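Local coordinates for protein polyprenyl synthetase (PDB 6KD7) that probably acts as a magnesium-dependent prenyltransferase of the FPP/GGPP synthase family, making geranylgeranyl pyrophosphate by joining isoprenoid units, at residues 160-165 and 234-239; 211-216 and 226-231. All coordinates share one frame; numbering follows the deposited sequence.

Contact 1 of 2, residues 160-165 and 234-239; sequences EYLNMI and KTYLYL
Tyr161 and Leu162 of helix 158-183 pack against the loop-to-helix junction Lys234-Thr235-Tyr236 and against Leu239 of the short helix 236-241, a buried contact led by side chains. No hydrogen bond crosses it directly. Tyr161 carries most of it: its first side-chain bond points toward the other segment, and chi1 of -175° sets CG, where the ring begins, anti to the backbone N. One ring face lies against the peptide joining Thr235 to Tyr236, whose Thr235 C sits 4.0 Å above the plane and offset toward the rim, and Tyr161 CE2 reaches Tyr236 N at 3.5 Å. Lys234 O approaches the same ring obliquely, 3.4 Å from Tyr161 CE1. Nearer the backbone the fit is tight, with Leu239 CD1 3.3 Å from Tyr161 CB. One residue on, Leu162 CD2 meets the Tyr236 ring obliquely, 4.0 Å from Tyr236 CD1.

The predominantly helical fold is that of the isoprenoid synthases, and Tyr161 points its hydroxyl at the second aspartate-rich motif on helix 188-215. There Asp210 OD2 is hydrogen-bonded both to Tyr161 OH and to Tyr236 N, so a single carboxylate oxygen ties the phenol to the start of helix 236-241. Thr235, the N-cap residue, lies alongside the phenol, its CB 3.6 Å from Tyr161 OH. An alanine at Tyr161 would probably open a gap against the Thr235-Tyr236 peptide and deprive Asp210 OD2 of its hydroxyl partner, although Tyr236 N and the touch of Leu239 on CB would remain. The side chain of Tyr161 lies about 6 Å from a bound magnesium ion, close to the metal site. Tyr236 also rests on Thr287 and Ala290 of helix 283-303.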
ATOM      1  N   GLU A 160     -33.729  19.437   2.889  1.00 35.38           N
ATOM      2  CA  GLU A 160     -33.015  18.213   3.344  1.00 33.72           C
ATOM      3  C   GLU A 160     -31.723  18.618   4.057  1.00 29.48           C
ATOM      4  O   GLU A 160     -31.451  18.066   5.084  1.00 29.65           O
ATOM      5  CB  GLU A 160     -32.662  17.314   2.170  1.00 38.63           C
ATOM      6  CG  GLU A 160     -33.847  16.575   1.574  1.00 38.52           C
ATOM      7  CD  GLU A 160     -33.407  15.832   0.319  1.00 42.50           C
ATOM      8  OE1 GLU A 160     -32.816  16.457  -0.572  1.00 40.86           O
ATOM      9  OE2 GLU A 160     -33.530  14.619   0.314  1.00 47.03           O
ATOM     10  N   TYR A 161     -30.982  19.581   3.525  1.00 28.58           N
ATOM     11  CA  TYR A 161     -29.772  20.124   4.180  1.00 30.67           C
ATOM     12  C   TYR A 161     -30.145  20.686   5.578  1.00 33.09           C
ATOM     13  O   TYR A 161     -29.405  20.412   6.540  1.00 29.44           O
ATOM     14  CB  TYR A 161     -29.076  21.183   3.313  1.00 28.83           C
ATOM     15  CG  TYR A 161     -27.780  21.650   3.928  1.00 29.57           C
ATOM     16  CD1 TYR A 161     -26.644  20.837   3.889  1.00 27.27           C
ATOM     17  CD2 TYR A 161     -27.726  22.829   4.676  1.00 29.30           C
ATOM     18  CE1 TYR A 161     -25.461  21.226   4.512  1.00 26.66           C
ATOM     19  CE2 TYR A 161     -26.560  23.211   5.334  1.00 30.10           C
ATOM     20  CZ  TYR A 161     -25.423  22.413   5.242  1.00 28.35           C
ATOM     21  OH  TYR A 161     -24.299  22.796   5.903  1.00 25.89           O
ATOM     22  N   LEU A 162     -31.241  21.456   5.710  1.00 33.37           N
ATOM     23  CA  LEU A 162     -31.560  22.107   7.021  1.00 32.33           C
ATOM     24  C   LEU A 162     -31.957  21.036   8.035  1.00 28.38           C
ATOM     25  O   LEU A 162     -31.533  21.113   9.189  1.00 30.77           O
ATOM     26  CB  LEU A 162     -32.663  23.148   6.838  1.00 30.42           C
ATOM     27  CG  LEU A 162     -32.219  24.364   6.016  1.00 30.45           C
ATOM     28  CD1 LEU A 162     -33.417  25.252   5.666  1.00 31.41           C
ATOM     29  CD2 LEU A 162     -31.133  25.136   6.741  1.00 27.79           C
ATOM     30  N   ASN A 163     -32.680  20.025   7.582  1.00 27.84           N
ATOM     31  CA  ASN A 163     -33.040  18.857   8.421  1.00 29.72           C
ATOM     32  C   ASN A 163     -31.751  18.157   8.882  1.00 30.31           C
ATOM     33  O   ASN A 163     -31.649  17.800  10.078  1.00 29.19           O
ATOM     34  CB  ASN A 163     -34.017  17.945   7.677  1.00 29.82           C
ATOM     35  CG  ASN A 163     -34.420  16.786   8.553  1.00 31.52           C
ATOM     36  OD1 ASN A 163     -35.001  17.022   9.587  1.00 36.67           O
ATOM     37  ND2 ASN A 163     -33.988  15.573   8.242  1.00 33.57           N
ATOM     38  N   MET A 164     -30.754  18.009   7.999  1.00 27.90           N
ATOM     39  CA  MET A 164     -29.534  17.276   8.380  1.00 26.02           C
ATOM     40  C   MET A 164     -28.778  18.078   9.456  1.00 26.27           C
ATOM     41  O   MET A 164     -28.413  17.486  10.521  1.00 25.80           O
ATOM     42  CB  MET A 164     -28.678  16.995   7.146  1.00 27.20           C
ATOM     43  CG  MET A 164     -27.345  16.320   7.467  1.00 26.61           C
ATOM     44  SD  MET A 164     -26.035  17.442   7.987  1.00 25.76           S
ATOM     45  CE  MET A 164     -25.707  18.321   6.456  1.00 25.40           C
ATOM     46  N   ILE A 165     -28.513  19.364   9.217  1.00 25.36           N
ATOM     47  CA  ILE A 165     -27.755  20.164  10.214  1.00 27.97           C
ATOM     48  C   ILE A 165     -28.563  20.338  11.508  1.00 26.87           C
ATOM     49  O   ILE A 165     -27.946  20.420  12.611  1.00 25.64           O
ATOM     50  CB  ILE A 165     -27.253  21.504   9.664  1.00 29.35           C
ATOM     51  CG1 ILE A 165     -28.380  22.419   9.207  1.00 27.34           C
ATOM     52  CG2 ILE A 165     -26.197  21.257   8.595  1.00 30.48           C
ATOM     53  CD1 ILE A 165     -27.911  23.856   9.038  1.00 31.00           C
ATOM     54  N   LYS A 234     -21.659  19.967   0.043  1.00 33.21           N
ATOM     55  CA  LYS A 234     -22.795  20.770  -0.471  1.00 40.57           C
ATOM     56  C   LYS A 234     -23.466  21.464   0.730  1.00 35.00           C
ATOM     57  O   LYS A 234     -24.435  20.901   1.290  1.00 41.41           O
ATOM     58  CB  LYS A 234     -23.708  19.818  -1.256  1.00 53.12           C
ATOM     59  CG  LYS A 234     -23.139  19.362  -2.602  1.00 62.72           C
ATOM     60  CD  LYS A 234     -24.133  18.590  -3.461  1.00 69.22           C
ATOM     61  CE  LYS A 234     -24.481  17.228  -2.901  1.00 63.77           C
ATOM     62  NZ  LYS A 234     -23.337  16.304  -3.053  1.00 56.47           N
ATOM     63  N   THR A 235     -22.885  22.571   1.183  1.00 29.53           N
ATOM     64  CA  THR A 235     -23.389  23.326   2.354  1.00 31.47           C
ATOM     65  C   THR A 235     -24.391  24.375   1.881  1.00 32.93           C
ATOM     66  O   THR A 235     -24.628  24.483   0.668  1.00 35.40           O
ATOM     67  CB  THR A 235     -22.253  23.959   3.141  1.00 29.73           C
ATOM     68  OG1 THR A 235     -21.683  24.999   2.355  1.00 30.23           O
ATOM     69  CG2 THR A 235     -21.199  22.974   3.584  1.00 29.92           C
ATOM     70  N   TYR A 236     -24.970  25.119   2.816  1.00 32.72           N
ATOM     71  CA  TYR A 236     -26.047  26.076   2.472  1.00 31.56           C
ATOM     72  C   TYR A 236     -25.509  27.071   1.448  1.00 28.74           C
ATOM     73  O   TYR A 236     -26.224  27.416   0.529  1.00 31.42           O
ATOM     74  CB  TYR A 236     -26.547  26.782   3.733  1.00 34.77           C
ATOM     75  CG  TYR A 236     -27.847  27.520   3.567  1.00 32.02           C
ATOM     76  CD1 TYR A 236     -29.058  26.880   3.751  1.00 36.84           C
ATOM     77  CD2 TYR A 236     -27.866  28.858   3.231  1.00 34.73           C
ATOM     78  CE1 TYR A 236     -30.257  27.547   3.598  1.00 36.91           C
ATOM     79  CE2 TYR A 236     -29.055  29.544   3.085  1.00 35.28           C
ATOM     80  CZ  TYR A 236     -30.254  28.886   3.265  1.00 37.57           C
ATOM     81  OH  TYR A 236     -31.417  29.565   3.111  1.00 46.44           O
ATOM     82  N   LEU A 237     -24.247  27.447   1.604  1.00 28.26           N
ATOM     83  CA  LEU A 237     -23.580  28.419   0.713  1.00 31.87           C
ATOM     84  C   LEU A 237     -23.604  27.874  -0.723  1.00 38.20           C
ATOM     85  O   LEU A 237     -24.032  28.601  -1.602  1.00 41.61           O
ATOM     86  CB  LEU A 237     -22.153  28.511   1.253  1.00 34.23           C
ATOM     87  CG  LEU A 237     -21.336  29.746   0.911  1.00 34.39           C
ATOM     88  CD1 LEU A 237     -22.177  31.000   0.997  1.00 43.60           C
ATOM     89  CD2 LEU A 237     -20.134  29.836   1.825  1.00 31.77           C
ATOM     90  N   TYR A 238     -23.231  26.614  -0.933  1.00 35.15           N
ATOM     91  CA  TYR A 238     -23.259  26.017  -2.294  1.00 35.29           C
ATOM     92  C   TYR A 238     -24.689  25.810  -2.800  1.00 35.06           C
ATOM     93  O   TYR A 238     -24.966  26.176  -3.928  1.00 37.24           O
ATOM     94  CB  TYR A 238     -22.512  24.684  -2.313  1.00 37.38           C
ATOM     95  CG  TYR A 238     -22.681  23.870  -3.570  1.00 39.14           C
ATOM     96  CD1 TYR A 238     -23.698  22.944  -3.686  1.00 39.24           C
ATOM     97  CD2 TYR A 238     -21.815  24.012  -4.637  1.00 39.38           C
ATOM     98  CE1 TYR A 238     -23.856  22.183  -4.829  1.00 43.75           C
ATOM     99  CE2 TYR A 238     -21.959  23.263  -5.789  1.00 40.09           C
ATOM    100  CZ  TYR A 238     -22.985  22.344  -5.885  1.00 41.30           C
ATOM    101  OH  TYR A 238     -23.145  21.598  -7.005  1.00 44.15           O
ATOM    102  N   LEU A 239     -25.573  25.307  -1.945  1.00 32.14           N
ATOM    103  CA  LEU A 239     -26.962  24.974  -2.349  1.00 33.20           C
ATOM    104  C   LEU A 239     -27.692  26.226  -2.844  1.00 38.08           C
ATOM    105  O   LEU A 239     -28.445  26.111  -3.788  1.00 41.35           O
ATOM    106  CB  LEU A 239     -27.684  24.322  -1.168  1.00 36.02           C
ATOM    107  CG  LEU A 239     -27.196  22.927  -0.790  1.00 35.59           C
ATOM    108  CD1 LEU A 239     -27.918  22.418   0.440  1.00 34.09           C
ATOM    109  CD2 LEU A 239     -27.377  21.959  -1.939  1.00 37.53           C
TER

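Contact 2 of 2, residues 211-216 and 226-231; sequences YLDAFG and GGDIRE
Asp213, near the end of helix 188-215, meets the start of helix 227-230 with both its backbone and its side chain. Asp213 O accepts a nearly straight bond from Gly226 N (2.7 Å, 178°). Its carboxylate, brought there with CG anti to the backbone N, takes Asp228 N at OD1 over 2.8 Å; the donor arrives on the syn side, 32° out of the carboxylate plane. The same OD1 receives a bond from a water 2.6 Å away, and that water in turn accepts Ile229 N, so one oxygen serves two successive amide groups of the helix start, one directly and one through solvent.

Asp213 is the last aspartate of the DDxxD sequence, the second aspartate-rich motif of this family, and the Gly226-Gly227-Asp228 run follows it after a short loop. Gly226 is the N-cap and has a positive phi, a conformation easiest for a residue without a side chain. The two carboxylates stack, their planes 14° apart, with Asp228 OD2 3.2 Å from Asp213 CG and 3.4 Å from Asp213 OD1. Lys223 NZ is salt-bridged to Asp213 OD2. The side chain of Asp228 lies about 6 Å from a bound magnesium ion. Apart from the polar cluster, Ala214 CB faces Ile229 CD1 at 4.3 Å, and Ile229 goes on to pack on Val274 and Phe278 of helix 264-281, whose Lys275 NZ is hydrogen-bonded to Ala214 O.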
ATOM      1  N   TYR A 211     -20.753  29.639   6.464  1.00 34.87           N
ATOM      2  CA  TYR A 211     -20.374  30.923   5.842  1.00 33.06           C
ATOM      3  C   TYR A 211     -18.883  31.168   6.056  1.00 31.38           C
ATOM      4  O   TYR A 211     -18.165  31.550   5.108  1.00 35.03           O
ATOM      5  CB  TYR A 211     -21.199  32.085   6.407  1.00 38.74           C
ATOM      6  CG  TYR A 211     -20.824  33.410   5.798  1.00 35.27           C
ATOM      7  CD1 TYR A 211     -19.792  34.165   6.322  1.00 37.44           C
ATOM      8  CD2 TYR A 211     -21.436  33.834   4.635  1.00 39.63           C
ATOM      9  CE1 TYR A 211     -19.413  35.351   5.726  1.00 40.57           C
ATOM     10  CE2 TYR A 211     -21.075  35.019   4.024  1.00 40.45           C
ATOM     11  CZ  TYR A 211     -20.062  35.773   4.581  1.00 40.40           C
ATOM     12  OH  TYR A 211     -19.716  36.927   3.965  1.00 50.05           O
ATOM     13  N   LEU A 212     -18.431  30.982   7.282  1.00 30.01           N
ATOM     14  CA  LEU A 212     -17.060  31.324   7.710  1.00 33.97           C
ATOM     15  C   LEU A 212     -16.085  30.277   7.164  1.00 34.08           C
ATOM     16  O   LEU A 212     -14.897  30.589   7.066  1.00 33.94           O
ATOM     17  CB  LEU A 212     -16.982  31.428   9.242  1.00 34.27           C
ATOM     18  CG  LEU A 212     -17.678  32.653   9.869  1.00 38.02           C
ATOM     19  CD1 LEU A 212     -17.556  32.629  11.387  1.00 34.53           C
ATOM     20  CD2 LEU A 212     -17.130  33.979   9.329  1.00 37.47           C
ATOM     21  N   ASP A 213     -16.542  29.070   6.863  1.00 33.80           N
ATOM     22  CA  ASP A 213     -15.641  28.048   6.268  1.00 35.37           C
ATOM     23  C   ASP A 213     -15.064  28.625   4.956  1.00 32.17           C
ATOM     24  O   ASP A 213     -13.900  28.480   4.761  1.00 31.44           O
ATOM     25  CB  ASP A 213     -16.366  26.721   6.036  1.00 36.26           C
ATOM     26  CG  ASP A 213     -15.430  25.607   5.608  1.00 36.37           C
ATOM     27  OD1 ASP A 213     -15.147  25.493   4.400  1.00 35.39           O
ATOM     28  OD2 ASP A 213     -14.910  24.963   6.490  1.00 34.07           O
ATOM     29  N   ALA A 214     -15.878  29.270   4.132  1.00 30.08           N
ATOM     30  CA  ALA A 214     -15.468  29.915   2.870  1.00 35.96           C
ATOM     31  C   ALA A 214     -14.849  31.295   3.132  1.00 42.83           C
ATOM     32  O   ALA A 214     -13.786  31.568   2.559  1.00 42.36           O
ATOM     33  CB  ALA A 214     -16.653  30.048   1.966  1.00 34.71           C
ATOM     34  N   PHE A 215     -15.486  32.132   3.958  1.00 37.97           N
ATOM     35  CA  PHE A 215     -15.208  33.586   3.999  1.00 35.77           C
ATOM     36  C   PHE A 215     -14.549  34.013   5.292  1.00 38.03           C
ATOM     37  O   PHE A 215     -14.367  35.195   5.446  1.00 37.84           O
ATOM     38  CB  PHE A 215     -16.485  34.384   3.825  1.00 34.71           C
ATOM     39  CG  PHE A 215     -17.021  34.234   2.440  1.00 36.19           C
ATOM     40  CD1 PHE A 215     -16.286  34.712   1.361  1.00 39.71           C
ATOM     41  CD2 PHE A 215     -18.196  33.551   2.209  1.00 37.86           C
ATOM     42  CE1 PHE A 215     -16.749  34.523   0.072  1.00 37.39           C
ATOM     43  CE2 PHE A 215     -18.676  33.390   0.920  1.00 39.06           C
ATOM     44  CZ  PHE A 215     -17.951  33.881  -0.144  1.00 43.09           C
ATOM     45  N   GLY A 216     -14.258  33.065   6.176  1.00 42.43           N
ATOM     46  CA  GLY A 216     -13.680  33.346   7.498  1.00 41.41           C
ATOM     47  C   GLY A 216     -12.223  33.750   7.445  1.00 47.29           C
ATOM     48  O   GLY A 216     -11.594  33.545   6.415  1.00 49.46           O
ATOM     49  N   GLY A 226     -11.923  27.402   3.207  1.00 38.27           N
ATOM     50  CA  GLY A 226     -12.283  26.676   1.973  1.00 42.74           C
ATOM     51  C   GLY A 226     -12.233  25.152   2.076  1.00 37.69           C
ATOM     52  O   GLY A 226     -12.247  24.525   1.019  1.00 42.21           O
ATOM     53  N   GLY A 227     -12.244  24.560   3.272  1.00 36.32           N
ATOM     54  CA  GLY A 227     -12.302  23.092   3.453  1.00 35.13           C
ATOM     55  C   GLY A 227     -13.563  22.495   2.842  1.00 37.58           C
ATOM     56  O   GLY A 227     -13.513  21.453   2.151  1.00 34.42           O
ATOM     57  N   ASP A 228     -14.693  23.136   3.042  1.00 30.60           N
ATOM     58  CA  ASP A 228     -15.944  22.635   2.464  1.00 32.87           C
ATOM     59  C   ASP A 228     -15.811  22.644   0.927  1.00 32.68           C
ATOM     60  O   ASP A 228     -16.291  21.686   0.272  1.00 29.15           O
ATOM     61  CB  ASP A 228     -17.122  23.458   2.963  1.00 31.98           C
ATOM     62  CG  ASP A 228     -17.473  23.251   4.425  1.00 33.86           C
ATOM     63  OD1 ASP A 228     -17.021  22.240   4.971  1.00 29.84           O
ATOM     64  OD2 ASP A 228     -18.223  24.112   4.964  1.00 29.03           O
ATOM     65  N   ILE A 229     -15.222  23.692   0.366  1.00 29.98           N
ATOM     66  CA  ILE A 229     -15.027  23.805  -1.099  1.00 32.88           C
ATOM     67  C   ILE A 229     -14.096  22.674  -1.577  1.00 33.26           C
ATOM     68  O   ILE A 229     -14.505  21.892  -2.468  1.00 30.42           O
ATOM     69  CB  ILE A 229     -14.499  25.182  -1.493  1.00 33.63           C
ATOM     70  CG1 ILE A 229     -15.566  26.262  -1.283  1.00 36.20           C
ATOM     71  CG2 ILE A 229     -14.084  25.104  -2.957  1.00 34.53           C
ATOM     72  CD1 ILE A 229     -15.045  27.691  -1.312  1.00 37.89           C
ATOM     73  N   ARG A 230     -12.934  22.546  -0.960  1.00 28.88           N
ATOM     74  CA  ARG A 230     -11.956  21.514  -1.329  1.00 31.88           C
ATOM     75  C   ARG A 230     -12.609  20.127  -1.308  1.00 33.76           C
ATOM     76  O   ARG A 230     -12.289  19.293  -2.201  1.00 34.03           O
ATOM     77  CB  ARG A 230     -10.771  21.566  -0.385  1.00 32.20           C
ATOM     78  CG  ARG A 230      -9.779  20.449  -0.657  1.00 33.45           C
ATOM     79  CD  ARG A 230      -8.484  20.656   0.105  1.00 34.63           C
ATOM     80  NE  ARG A 230      -8.754  20.516   1.517  1.00 38.44           N
ATOM     81  CZ  ARG A 230      -9.083  19.379   2.116  1.00 43.69           C
ATOM     82  NH1 ARG A 230      -9.165  18.230   1.449  1.00 38.32           N
ATOM     83  NH2 ARG A 230      -9.336  19.402   3.410  1.00 42.63           N
ATOM     84  N   GLU A 231     -13.483  19.860  -0.340  1.00 31.62           N
ATOM     85  CA  GLU A 231     -14.062  18.506  -0.141  1.00 30.10           C
ATOM     86  C   GLU A 231     -15.401  18.404  -0.860  1.00 29.70           C
ATOM     87  O   GLU A 231     -16.062  17.392  -0.743  1.00 29.35           O
ATOM     88  CB  GLU A 231     -14.213  18.217   1.343  1.00 34.56           C
ATOM     89  CG  GLU A 231     -12.879  18.084   2.050  1.00 41.26           C
ATOM     90  CD  GLU A 231     -12.975  17.603   3.497  1.00 54.87           C
ATOM     91  OE1 GLU A 231     -14.061  17.749   4.105  1.00 57.72           O
ATOM     92  OE2 GLU A 231     -11.956  17.095   4.022  1.00 65.48           O
TER
HETATM   93  O   HOH W   1     -15.297  26.371   1.999  1.00 27.25           O

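How the contacts relate
Both contacts are buried, and each involves the start of a short helix beyond the second aspartate-rich motif, 236-241 in contact 1 and 227-230 in contact 2. Their chemistry differs: contact 1 is a tyrosine ring on a peptide, with aliphatic packing beside it, whereas contact 2 rests on direct and water-mediated hydrogen bonds accepted by Asp213, beside two stacked carboxylates. The two touch where Thr235 CG2 lies 3.5 Å from Asp228 OD2 and Leu237 CD2 lies 3.5 Å from Ala214 CB. Helix 188-215 supplies one segment of contact 2 and neighbours contact 1 through Asp210, and each contact has one side chain, Tyr161 or Asp228, about 6 Å from a magnesium ion.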